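Desmoplakin (Homo sapiens, PDB 3R6N) probably links desmosomal cell-adhesion complexes to intermediate filaments, this plakin-domain fragment being a rigid array of four spectrin repeats. Local coordinates at residues A[190-194]-A[288-292]. Coordinates in Å, arbitrary orientation, origin at the centre of the assembly. Residues are numbered along the deposited sequence.
Sequences CIDVH and ALCDY
Segment 190-194 is one turn of the long helix 167-225 (H194 N to C190 O, 3.2 Å); segment 288-292 leaves the SH3 strand 285-288, L289 taking backbone angles of the helical region (phi/psi -85/-20), followed by an extended C290 (-162/159). C190 and L289 set the register, their CA atoms 5.6 Å apart. L289, chi1 m and chi2 t, points at the helix and has the largest share of the buried area, 94 of 212 Å²: its CD2 lies 4.0 Å from V193 CG1, and its CD1 sits over one face of the H194 imidazole, 3.4 Å from H194 NE2. H194 adopts chi1 -74°, chi2 -50°; NE2 donates or accepts nothing across this interface, being hydrogen-bonded to V331 O, while W121 stacks on the ring. C190 and C290, both chi1 p, bring SG to SG at 3.9 Å, too far for a disulphide. This is SH3-to-spectrin-repeat packing, with I334 also touching L289, V193 and H194. Lacking any hydrogen bond between the segments, the contact rests on van der Waals packing of apolar side chains, with a methyl group over the imidazole face.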
loop_
_atom_site.group_PDB
_atom_site.type_symbol
_atom_site.label_atom_id
_atom_site.label_comp_id
_atom_site.label_asym_id
_atom_site.label_seq_id
_atom_site.Cartn_x
_atom_site.Cartn_y
_atom_site.Cartn_z
ATOM N N CYS A 190 7.511 2.052 3.843
ATOM C CA CYS A 190 6.834 0.909 3.254
ATOM C C CYS A 190 5.529 0.587 3.975
ATOM O O CYS A 190 4.719 -0.203 3.491
ATOM C CB CYS A 190 7.767 -0.307 3.112
ATOM S SG CYS A 190 8.581 -0.952 4.593
ATOM N N ILE A 191 5.320 1.226 5.119
ATOM C CA ILE A 191 4.021 1.189 5.785
ATOM C C ILE A 191 3.027 2.056 5.021
ATOM O O ILE A 191 1.844 1.737 4.940
ATOM C CB ILE A 191 4.097 1.675 7.248
ATOM C CG1 ILE A 191 4.608 0.559 8.157
ATOM C CG2 ILE A 191 2.729 2.120 7.737
ATOM C CD1 ILE A 191 4.768 0.989 9.596
ATOM N N ASP A 192 3.511 3.156 4.459
ATOM C CA ASP A 192 2.661 4.015 3.645
ATOM C C ASP A 192 2.185 3.268 2.404
ATOM O O ASP A 192 1.126 3.569 1.856
ATOM C CB ASP A 192 3.394 5.298 3.238
ATOM C CG ASP A 192 3.014 6.490 4.103
ATOM O OD1 ASP A 192 3.717 7.522 4.039
ATOM O OD2 ASP A 192 2.013 6.398 4.843
ATOM N N VAL A 193 2.970 2.290 1.967
ATOM C CA VAL A 193 2.645 1.541 0.763
ATOM C C VAL A 193 1.636 0.435 1.038
ATOM O O VAL A 193 0.763 0.167 0.211
ATOM C CB VAL A 193 3.900 0.967 0.088
ATOM C CG1 VAL A 193 3.521 -0.093 -0.923
ATOM C CG2 VAL A 193 4.663 2.077 -0.588
ATOM N N HIS A 194 1.755 -0.208 2.195
ATOM C CA HIS A 194 0.765 -1.197 2.599
ATOM C C HIS A 194 -0.588 -0.516 2.724
ATOM O O HIS A 194 -1.574 -0.962 2.140
ATOM C CB HIS A 194 1.148 -1.872 3.919
ATOM C CG HIS A 194 2.271 -2.853 3.793
ATOM N ND1 HIS A 194 2.289 -3.844 2.832
ATOM C CD2 HIS A 194 3.412 -3.002 4.505
ATOM C CE1 HIS A 194 3.394 -4.556 2.957
ATOM N NE2 HIS A 194 4.094 -4.066 3.966
ATOM N N ALA A 288 10.587 -6.273 -2.721
ATOM C CA ALA A 288 11.129 -5.543 -1.581
ATOM C C ALA A 288 10.650 -4.097 -1.595
ATOM O O ALA A 288 10.748 -3.412 -2.611
ATOM C CB ALA A 288 12.644 -5.609 -1.576
ATOM N N LEU A 289 10.112 -3.646 -0.467
ATOM C CA LEU A 289 9.579 -2.294 -0.368
ATOM C C LEU A 289 10.685 -1.302 -0.019
ATOM O O LEU A 289 10.549 -0.099 -0.248
ATOM C CB LEU A 289 8.461 -2.231 0.677
ATOM C CG LEU A 289 7.185 -3.042 0.419
ATOM C CD1 LEU A 289 6.152 -2.845 1.534
ATOM C CD2 LEU A 289 6.585 -2.694 -0.935
ATOM N N CYS A 290 11.781 -1.822 0.523
ATOM C CA CYS A 290 12.895 -0.997 0.971
ATOM C C CYS A 290 14.155 -1.840 1.121
ATOM O O CYS A 290 14.079 -3.057 1.263
ATOM C CB CYS A 290 12.557 -0.390 2.319
ATOM S SG CYS A 290 12.328 -1.661 3.568
ATOM N N ASP A 291 15.316 -1.193 1.099
ATOM C CA ASP A 291 16.569 -1.895 1.344
ATOM C C ASP A 291 16.583 -2.517 2.727
ATOM O O ASP A 291 16.316 -1.851 3.729
ATOM C CB ASP A 291 17.775 -0.960 1.211
ATOM C CG ASP A 291 17.973 -0.453 -0.196
ATOM O OD1 ASP A 291 17.506 -1.116 -1.145
ATOM O OD2 ASP A 291 18.599 0.617 -0.345
ATOM N N TYR A 292 16.893 -3.805 2.770
ATOM C CA TYR A 292 17.182 -4.474 4.025
ATOM C C TYR A 292 18.502 -5.224 3.929
ATOM O O TYR A 292 18.742 -5.978 2.976
ATOM C CB TYR A 292 16.058 -5.427 4.438
ATOM C CG TYR A 292 16.379 -6.191 5.700
ATOM C CD1 TYR A 292 16.236 -5.602 6.953
ATOM C CD2 TYR A 292 16.852 -7.492 5.642
ATOM C CE1 TYR A 292 16.547 -6.293 8.113
ATOM C CE2 TYR A 292 17.165 -8.191 6.799
ATOM C CZ TYR A 292 17.010 -7.587 8.031
ATOM O OH TYR A 292 17.319 -8.278 9.182
#